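Long-range contacts in NEQ263 (Nanoarchaeum equitans Kin4-M, PDB 5BN3), which forms an ATP synthase core complex together with NeqA and probably binds ATP: residues 8-13 with 38-43; 14-19 with 32-37; 21-26 with 53-58. All coordinates share one frame; numbering follows the deposited sequence.

Contact 1: residues 8-13 with 38-43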
loop_
_atom_site.group_PDB
_atom_site.type_symbol
_atom_site.label_atom_id
_atom_site.label_comp_id
_atom_site.label_asym_id
_atom_site.label_seq_id
_atom_site.Cartn_x
_atom_site.Cartn_y
_atom_site.Cartn_z
ATOM N N LEU B 8 -25.135 -17.106 -9.831
ATOM C CA LEU B 8 -25.653 -17.307 -8.476
ATOM C C LEU B 8 -27.180 -17.369 -8.395
ATOM O O LEU B 8 -27.880 -16.550 -8.994
ATOM C CB LEU B 8 -25.139 -16.217 -7.528
ATOM C CG LEU B 8 -25.520 -16.384 -6.054
ATOM C CD1 LEU B 8 -24.841 -17.605 -5.467
ATOM C CD2 LEU B 8 -25.178 -15.144 -5.240
ATOM N N ILE B 9 -27.684 -18.352 -7.654
ATOM C CA ILE B 9 -29.096 -18.396 -7.289
ATOM C C ILE B 9 -29.257 -18.503 -5.774
ATOM O O ILE B 9 -28.486 -19.193 -5.104
ATOM C CB ILE B 9 -29.869 -19.544 -7.994
ATOM C CG1 ILE B 9 -29.327 -20.915 -7.587
ATOM C CG2 ILE B 9 -29.819 -19.379 -9.501
ATOM C CD1 ILE B 9 -30.112 -22.084 -8.171
ATOM N N ALA B 10 -30.243 -17.790 -5.238
ATOM C CA ALA B 10 -30.603 -17.920 -3.831
ATOM C C ALA B 10 -31.907 -18.695 -3.765
ATOM O O ALA B 10 -32.858 -18.384 -4.487
ATOM C CB ALA B 10 -30.758 -16.564 -3.183
ATOM N N VAL B 11 -31.955 -19.701 -2.899
ATOM C CA VAL B 11 -33.061 -20.644 -2.934
ATOM C C VAL B 11 -33.471 -21.173 -1.555
ATOM O O VAL B 11 -32.649 -21.271 -0.643
ATOM C CB VAL B 11 -32.742 -21.789 -3.921
ATOM C CG1 VAL B 11 -32.776 -23.144 -3.237
ATOM C CG2 VAL B 11 -33.690 -21.735 -5.102
ATOM N N GLU B 12 -34.755 -21.494 -1.411
ATOM C CA GLU B 12 -35.289 -21.991 -0.148
ATOM C C GLU B 12 -35.315 -23.517 -0.155
ATOM O O GLU B 12 -35.945 -24.130 -1.019
ATOM C CB GLU B 12 -36.701 -21.446 0.089
ATOM C CG GLU B 12 -36.895 -19.977 -0.292
ATOM C CD GLU B 12 -37.161 -19.773 -1.778
ATOM O OE1 GLU B 12 -37.100 -20.759 -2.544
ATOM O OE2 GLU B 12 -37.434 -18.620 -2.181
ATOM N N LEU B 13 -34.623 -24.127 0.805
ATOM C CA LEU B 13 -34.546 -25.582 0.898
ATOM C C LEU B 13 -34.773 -26.056 2.328
ATOM O O LEU B 13 -34.264 -25.458 3.275
ATOM C CB LEU B 13 -33.178 -26.083 0.426
ATOM C CG LEU B 13 -32.764 -25.921 -1.036
ATOM C CD1 LEU B 13 -31.364 -26.473 -1.263
ATOM C CD2 LEU B 13 -33.751 -26.611 -1.949
ATOM N N LYS B 38 -32.208 -21.424 4.169
ATOM C CA LYS B 38 -31.738 -20.607 3.055
ATOM C C LYS B 38 -30.477 -21.209 2.445
ATOM O O LYS B 38 -29.558 -21.609 3.165
ATOM C CB LYS B 38 -31.453 -19.176 3.517
ATOM C CG LYS B 38 -32.611 -18.492 4.229
ATOM C CD LYS B 38 -33.843 -18.394 3.344
ATOM C CE LYS B 38 -34.935 -17.564 4.007
ATOM N NZ LYS B 38 -35.269 -18.059 5.371
ATOM N N ALA B 39 -30.434 -21.275 1.118
ATOM C CA ALA B 39 -29.262 -21.794 0.423
ATOM C C ALA B 39 -28.825 -20.878 -0.713
ATOM O O ALA B 39 -29.653 -20.236 -1.362
ATOM C CB ALA B 39 -29.532 -23.190 -0.108
ATOM N N LEU B 40 -27.518 -20.818 -0.942
ATOM C CA LEU B 40 -26.978 -20.162 -2.125
ATOM C C LEU B 40 -26.387 -21.249 -3.011
ATOM O O LEU B 40 -25.720 -22.158 -2.516
ATOM C CB LEU B 40 -25.899 -19.142 -1.749
ATOM C CG LEU B 40 -26.295 -17.954 -0.868
ATOM C CD1 LEU B 40 -25.144 -16.961 -0.723
ATOM C CD2 LEU B 40 -27.526 -17.259 -1.415
ATOM N N ALA B 41 -26.638 -21.172 -4.314
ATOM C CA ALA B 41 -26.123 -22.184 -5.229
ATOM C C ALA B 41 -25.451 -21.584 -6.459
ATOM O O ALA B 41 -25.810 -20.495 -6.909
ATOM C CB ALA B 41 -27.224 -23.148 -5.637
ATOM N N LEU B 42 -24.474 -22.309 -6.999
ATOM C CA LEU B 42 -23.769 -21.880 -8.202
ATOM C C LEU B 42 -24.157 -22.742 -9.392
ATOM O O LEU B 42 -23.985 -23.962 -9.367
ATOM C CB LEU B 42 -22.254 -21.951 -7.999
ATOM C CG LEU B 42 -21.620 -20.833 -7.178
ATOM C CD1 LEU B 42 -20.115 -20.978 -7.145
ATOM C CD2 LEU B 42 -22.001 -19.499 -7.764
ATOM N N LEU B 43 -24.671 -22.099 -10.435
ATOM C CA LEU B 43 -25.087 -22.798 -11.645
ATOM C C LEU B 43 -23.894 -23.398 -12.385
ATOM O O LEU B 43 -22.810 -22.812 -12.416
ATOM C CB LEU B 43 -25.852 -21.842 -12.563
ATOM C CG LEU B 43 -27.126 -21.242 -11.963
ATOM C CD1 LEU B 43 -27.670 -20.128 -12.838
ATOM C CD2 LEU B 43 -28.168 -22.323 -11.777
#
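The antiparallel sheet of the N-terminal domain brings Ile9 of strand 8-12 opposite Ala41 of strand 38-43. The two strand axes approach to 4.7 Å. Ile9 with Ala41 and Val11 with Ala39 are hydrogen-bonded pairs, each joined by a bond in both directions. Ile9 N donates to Ala41 O over 2.9 Å in a nearly straight bond, with an N-H...O angle of 174°. Ala39 N donates to Val11 O with more bend, at 152°. Between these pairs there are CA-H...O contacts from Leu40 CA to Ile9 O and from Ala10 CA to Ala39 O.

The face of Ile9, Val11, Ala39 and Ala41 is buried and turned to the domain interior. Ile9 CG1 lies between its own backbone N and carbonyl carbon (chi1 63°) and comes 3.6 Å from Ala41 CB. Its CG2 turns to Leu43 CD1 at 4.0 Å, where the two side chains cross at about a right angle. Leu13 CD1 covers Ala39 CB at 3.9 Å. Ile4, Ile51 and Ile54 add further apolar groups here.

On the other face Leu8 CD1 reaches across the strand gap. It lies 3.4 Å from Ala41 O and 4.1 Å from Leu42 CD2. Next to it, Ala10 CB touches Leu40 CD2 at 3.7 Å. The Leu42 end of this face packs on Ile238 and Leu241 of helix 228-241, in the nucleotide-binding part of the chain. Both faces are thus largely apolar. The antiparallel pairing is as in the small N-terminal beta barrel of ATPase alpha/beta subunits.

Contact 2: residues 14-19 with 32-37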
loop_
_atom_site.group_PDB
_atom_site.type_symbol
_atom_site.label_atom_id
_atom_site.label_comp_id
_atom_site.label_asym_id
_atom_site.label_seq_id
_atom_site.Cartn_x
_atom_site.Cartn_y
_atom_site.Cartn_z
ATOM N N GLU B 14 -35.531 -27.136 2.483
ATOM C CA GLU B 14 -35.663 -27.777 3.785
ATOM C C GLU B 14 -34.382 -28.544 4.087
ATOM O O GLU B 14 -34.013 -29.458 3.348
ATOM C CB GLU B 14 -36.856 -28.712 3.801
ATOM N N ASN B 15 -33.710 -28.159 5.169
ATOM C CA ASN B 15 -32.448 -28.775 5.587
ATOM C C ASN B 15 -31.385 -28.879 4.488
ATOM O O ASN B 15 -31.075 -29.975 4.020
ATOM C CB ASN B 15 -32.698 -30.145 6.226
ATOM C CG ASN B 15 -33.542 -30.055 7.486
ATOM O OD1 ASN B 15 -33.710 -28.980 8.064
ATOM N ND2 ASN B 15 -34.071 -31.192 7.921
ATOM N N PRO B 16 -30.814 -27.733 4.084
ATOM C CA PRO B 16 -29.798 -27.694 3.025
ATOM C C PRO B 16 -28.533 -28.454 3.408
ATOM O O PRO B 16 -28.144 -28.453 4.578
ATOM C CB PRO B 16 -29.475 -26.201 2.903
ATOM C CG PRO B 16 -30.650 -25.496 3.497
ATOM C CD PRO B 16 -31.124 -26.390 4.597
ATOM N N MET B 17 -27.907 -29.093 2.426
ATOM C CA MET B 17 -26.645 -29.792 2.633
ATOM C C MET B 17 -25.520 -29.014 1.962
ATOM O O MET B 17 -25.633 -28.631 0.799
ATOM C CB MET B 17 -26.720 -31.208 2.054
ATOM C CG MET B 17 -25.380 -31.926 1.943
ATOM S SD MET B 17 -25.492 -33.444 0.968
ATOM C CE MET B 17 -26.695 -34.369 1.924
ATOM N N LEU B 18 -24.441 -28.773 2.699
ATOM C CA LEU B 18 -23.285 -28.069 2.152
ATOM C C LEU B 18 -22.653 -28.897 1.034
ATOM O O LEU B 18 -22.264 -30.045 1.251
ATOM C CB LEU B 18 -22.252 -27.816 3.251
ATOM C CG LEU B 18 -21.505 -26.479 3.294
ATOM C CD1 LEU B 18 -20.038 -26.704 3.639
ATOM C CD2 LEU B 18 -21.647 -25.697 1.996
ATOM N N GLY B 19 -22.561 -28.318 -0.161
ATOM C CA GLY B 19 -21.959 -29.003 -1.293
ATOM C C GLY B 19 -22.936 -29.822 -2.119
ATOM O O GLY B 19 -22.543 -30.480 -3.082
ATOM N N ILE B 32 -23.471 -23.762 -2.068
ATOM C CA ILE B 32 -22.208 -23.273 -1.521
ATOM C C ILE B 32 -22.374 -22.613 -0.153
ATOM O O ILE B 32 -21.389 -22.303 0.515
ATOM C CB ILE B 32 -21.514 -22.285 -2.484
ATOM C CG1 ILE B 32 -22.427 -21.094 -2.782
ATOM C CG2 ILE B 32 -21.114 -22.985 -3.772
ATOM C CD1 ILE B 32 -21.769 -20.002 -3.607
ATOM N N ALA B 33 -23.619 -22.391 0.258
ATOM C CA ALA B 33 -23.895 -21.808 1.570
ATOM C C ALA B 33 -25.232 -22.295 2.121
ATOM O O ALA B 33 -26.171 -22.534 1.359
ATOM C CB ALA B 33 -23.876 -20.294 1.496
ATOM N N ALA B 34 -25.317 -22.429 3.443
ATOM C CA ALA B 34 -26.532 -22.931 4.081
ATOM C C ALA B 34 -26.739 -22.390 5.493
ATOM O O ALA B 34 -25.939 -22.659 6.391
ATOM C CB ALA B 34 -26.518 -24.452 4.103
ATOM N N TYR B 35 -27.815 -21.630 5.681
ATOM C CA TYR B 35 -28.233 -21.184 7.007
ATOM C C TYR B 35 -29.728 -21.444 7.158
ATOM O O TYR B 35 -30.526 -20.970 6.344
ATOM C CB TYR B 35 -27.936 -19.695 7.212
ATOM C CG TYR B 35 -28.018 -19.259 8.662
ATOM C CD1 TYR B 35 -29.238 -18.969 9.257
ATOM C CD2 TYR B 35 -26.873 -19.143 9.434
ATOM C CE1 TYR B 35 -29.313 -18.579 10.585
ATOM C CE2 TYR B 35 -26.936 -18.757 10.762
ATOM C CZ TYR B 35 -28.159 -18.475 11.331
ATOM O OH TYR B 35 -28.228 -18.086 12.649
ATOM N N GLU B 36 -30.097 -22.186 8.202
ATOM C CA GLU B 36 -31.476 -22.634 8.403
ATOM C C GLU B 36 -32.034 -23.274 7.137
ATOM O O GLU B 36 -31.595 -24.349 6.742
ATOM C CB GLU B 36 -32.383 -21.486 8.861
ATOM C CG GLU B 36 -31.984 -20.828 10.180
ATOM C CD GLU B 36 -32.326 -21.658 11.407
ATOM O OE1 GLU B 36 -32.652 -22.855 11.264
ATOM O OE2 GLU B 36 -32.269 -21.103 12.526
ATOM N N ASN B 37 -32.988 -22.600 6.500
ATOM C CA ASN B 37 -33.582 -23.103 5.263
ATOM C C ASN B 37 -33.234 -22.258 4.038
ATOM O O ASN B 37 -33.884 -22.363 2.994
ATOM C CB ASN B 37 -35.102 -23.236 5.398
ATOM C CG ASN B 37 -35.781 -21.914 5.694
ATOM O OD1 ASN B 37 -35.327 -21.149 6.545
ATOM N ND2 ASN B 37 -36.873 -21.637 4.989
#
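Pro16 rests on Ala34 and Glu36 where the loop after strand 8-12 passes over the end of strand 28-35. That strand carries a classic beta bulge, with Ile32 and Ala33 both facing Leu40. Beyond it, Glu36 and Asn37 have backbone angles close to those of a type II' turn, with a positive phi of 50° at Glu36. The turn leads into strand 38-43.

Pro16 has the largest share of the contact. Its CB meets Ala34 CB at 3.6 Å, methylene against methyl. CG comes next, 3.6 Å from Glu36 O and 4.2 Å from Asn37 CA. CD comes closest, 3.0 Å from Glu36 O. This carbonyl oxygen is buried and has no hydrogen-bond partner in the model. The CD hydrogens, next to the ring nitrogen, may give it a little polar compensation. An alanine here would keep the touch on Ala34 but would probably open a gap over Glu36 O and leave the loop backbone freer to turn.

No hydrogen bond joins the two segments directly. Backbone bonds pair Asn37 with Leu13 and Gly19 with Val31, one at each end of the loop. The V-type ATP synthase alpha chain also meets this region, where Ala34 and Tyr35 pair with an antiparallel strand of that chain and Pro16 packs on Val56 of that chain.

Further along, Leu18 bends its tip back to the bulge. Its CD2 lies 3.7 Å from Ile32 O and 4.2 Å from Ala33 N. Ile32 O also accepts a hydrogen bond from Arg242 NH1, so this oxygen meets a methyl group and a guanidinium.

Contact 3: residues 21-26 with 53-58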
loop_
_atom_site.group_PDB
_atom_site.type_symbol
_atom_site.label_atom_id
_atom_site.label_comp_id
_atom_site.label_asym_id
_atom_site.label_seq_id
_atom_site.Cartn_x
_atom_site.Cartn_y
_atom_site.Cartn_z
ATOM N N VAL B 21 -25.618 -31.261 -4.679
ATOM C CA VAL B 21 -25.942 -31.073 -6.091
ATOM C C VAL B 21 -27.453 -31.024 -6.277
ATOM O O VAL B 21 -28.169 -31.919 -5.827
ATOM C CB VAL B 21 -25.389 -32.218 -6.951
ATOM C CG1 VAL B 21 -25.695 -31.973 -8.419
ATOM C CG2 VAL B 21 -23.900 -32.357 -6.743
ATOM N N ILE B 22 -27.938 -29.978 -6.938
ATOM C CA ILE B 22 -29.367 -29.852 -7.207
ATOM C C ILE B 22 -29.654 -29.765 -8.705
ATOM O O ILE B 22 -28.972 -29.046 -9.441
ATOM C CB ILE B 22 -29.999 -28.658 -6.454
ATOM C CG1 ILE B 22 -29.324 -27.343 -6.844
ATOM C CG2 ILE B 22 -29.907 -28.868 -4.950
ATOM C CD1 ILE B 22 -29.811 -26.147 -6.043
ATOM N N ASP B 23 -30.655 -30.519 -9.153
ATOM C CA ASP B 23 -31.053 -30.510 -10.555
ATOM C C ASP B 23 -32.096 -29.434 -10.824
ATOM O O ASP B 23 -33.097 -29.329 -10.113
ATOM C CB ASP B 23 -31.610 -31.875 -10.975
ATOM C CG ASP B 23 -30.523 -32.857 -11.373
ATOM O OD1 ASP B 23 -30.023 -32.764 -12.514
ATOM O OD2 ASP B 23 -30.183 -33.736 -10.554
ATOM N N LEU B 24 -31.846 -28.624 -11.846
ATOM C CA LEU B 24 -32.859 -27.720 -12.367
ATOM C C LEU B 24 -33.329 -28.293 -13.696
ATOM O O LEU B 24 -32.896 -29.379 -14.087
ATOM C CB LEU B 24 -32.288 -26.314 -12.546
ATOM C CG LEU B 24 -31.813 -25.664 -11.245
ATOM C CD1 LEU B 24 -31.146 -24.334 -11.508
ATOM C CD2 LEU B 24 -32.983 -25.481 -10.303
ATOM N N GLU B 25 -34.215 -27.580 -14.381
ATOM C CA GLU B 25 -34.713 -28.034 -15.676
ATOM C C GLU B 25 -33.586 -28.341 -16.658
ATOM O O GLU B 25 -33.366 -29.495 -17.025
ATOM C CB GLU B 25 -35.651 -26.991 -16.286
ATOM C CG GLU B 25 -37.101 -27.121 -15.861
ATOM C CD GLU B 25 -38.041 -26.427 -16.825
ATOM O OE1 GLU B 25 -38.720 -27.130 -17.602
ATOM O OE2 GLU B 25 -38.095 -25.180 -16.810
ATOM N N GLU B 26 -32.865 -27.304 -17.066
ATOM C CA GLU B 26 -31.840 -27.449 -18.092
ATOM C C GLU B 26 -30.412 -27.490 -17.543
ATOM O O GLU B 26 -29.459 -27.556 -18.319
ATOM C CB GLU B 26 -31.976 -26.342 -19.132
ATOM N N GLN B 53 -38.917 -24.947 -8.935
ATOM C CA GLN B 53 -38.943 -26.402 -9.036
ATOM C C GLN B 53 -37.531 -26.977 -8.986
ATOM O O GLN B 53 -36.769 -26.856 -9.946
ATOM C CB GLN B 53 -39.646 -26.831 -10.327
ATOM C CG GLN B 53 -39.789 -28.332 -10.486
ATOM C CD GLN B 53 -40.541 -28.971 -9.336
ATOM O OE1 GLN B 53 -40.104 -29.977 -8.779
ATOM N NE2 GLN B 53 -41.682 -28.391 -8.977
ATOM N N ILE B 54 -37.187 -27.606 -7.865
ATOM C CA ILE B 54 -35.838 -28.127 -7.658
ATOM C C ILE B 54 -35.836 -29.606 -7.281
ATOM O O ILE B 54 -36.609 -30.041 -6.426
ATOM C CB ILE B 54 -35.116 -27.352 -6.542
ATOM C CG1 ILE B 54 -35.179 -25.853 -6.812
ATOM C CG2 ILE B 54 -33.669 -27.796 -6.417
ATOM C CD1 ILE B 54 -34.663 -25.040 -5.675
ATOM N N ASN B 55 -34.958 -30.374 -7.919
ATOM C CA ASN B 55 -34.744 -31.764 -7.542
ATOM C C ASN B 55 -33.389 -31.936 -6.858
ATOM O O ASN B 55 -32.345 -31.670 -7.456
ATOM C CB ASN B 55 -34.847 -32.680 -8.763
ATOM C CG ASN B 55 -34.685 -34.145 -8.407
ATOM O OD1 ASN B 55 -33.723 -34.794 -8.817
ATOM N ND2 ASN B 55 -35.628 -34.673 -7.633
ATOM N N ARG B 56 -33.412 -32.371 -5.602
ATOM C CA ARG B 56 -32.187 -32.545 -4.827
ATOM C C ARG B 56 -31.647 -33.964 -4.962
ATOM O O ARG B 56 -32.367 -34.936 -4.719
ATOM C CB ARG B 56 -32.442 -32.213 -3.351
ATOM C CG ARG B 56 -33.031 -30.826 -3.116
ATOM C CD ARG B 56 -33.426 -30.605 -1.658
ATOM N NE ARG B 56 -32.274 -30.578 -0.759
ATOM C CZ ARG B 56 -32.345 -30.332 0.547
ATOM N NH1 ARG B 56 -33.516 -30.088 1.117
ATOM N NH2 ARG B 56 -31.242 -30.328 1.282
ATOM N N GLN B 57 -30.381 -34.081 -5.355
ATOM C CA GLN B 57 -29.745 -35.384 -5.512
ATOM C C GLN B 57 -29.445 -36.028 -4.163
ATOM O O GLN B 57 -29.334 -37.251 -4.060
ATOM C CB GLN B 57 -28.460 -35.267 -6.337
ATOM C CG GLN B 57 -28.681 -34.950 -7.808
ATOM C CD GLN B 57 -27.476 -35.291 -8.662
ATOM O OE1 GLN B 57 -26.459 -35.767 -8.158
ATOM N NE2 GLN B 57 -27.587 -35.053 -9.964
ATOM N N GLY B 58 -29.308 -35.200 -3.133
ATOM C CA GLY B 58 -29.047 -35.693 -1.794
ATOM C C GLY B 58 -27.595 -36.067 -1.575
ATOM O O GLY B 58 -27.265 -36.760 -0.611
#
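Asp23 and Asn55 form a hydrogen-bonded pair of the antiparallel strands 20-23 and 55-57. The backbone bonds come first. Asp23 N donates to Asn55 O at 2.7 Å, and Asn55 N returns a longer bond to Asp23 O at 3.1 Å. Gln57 N donates to Val21 O, also at 3.1 Å.

One polar bond joins side chains. Gln57 NE2 donates to Asp23 OD2 at 3.0 Å with an N-H...O angle of 164°. It meets the syn side of OD2 from 25° out of the carboxylate plane, while OD2 lies almost in the plane of the Gln57 amide. The two flat groups are turned 29° apart. Asp23 CG stands anti to its carbonyl carbon, and Gln57 extends beyond CG to meet the carboxylate.

Van der Waals packing is the third kind. Val21 CG1 lies 3.8 Å from Gln57 CD. Away from the Asp23-Gln57 bond, Ile54 CG2 touches Ile22 CB at 3.8 Å, and Ile54 CG1 lies 4.1 Å from Leu24 CD2. Ile54 and Leu24 run side by side and point the same way. Ile22 CG2 meets the aliphatic part of Arg56 at CG, 4.1 Å away.

The charged end of Arg56 has its partners in other parts of the chain. NE forms a salt bridge with Glu20 OE1. NH2 bonds to Asn15 O, and NH1 sits on Glu14 O at a distance too short to be trusted. This antiparallel pair at an outermost strand of the chain's sheet has the Asp23-Gln57 bond on one face and Ile22 and Ile54 packed on the other, consistent with the family's N-terminal beta barrel.

All three contacts belong to the N-terminal domain and reach one antiparallel sheet. Contact 1 is the most buried and joins strands well inside that sheet. Contact 3 lies at its edge strand 55-57, partly exposed, and adds a side-chain bond to its backbone pairing. Contact 2 is a loop lying on a strand, without direct hydrogen bonds, and is the one of the three touched by another protein chain. Contacts 1 and 3 share an apolar interior, where Val11 CG2 meets Ile54 CD1 at 3.5 Å and Leu43 packs on Leu24. Strands 28-35 and 38-43 connect contact 2 to contact 1, through Leu40 O and Ile32 N.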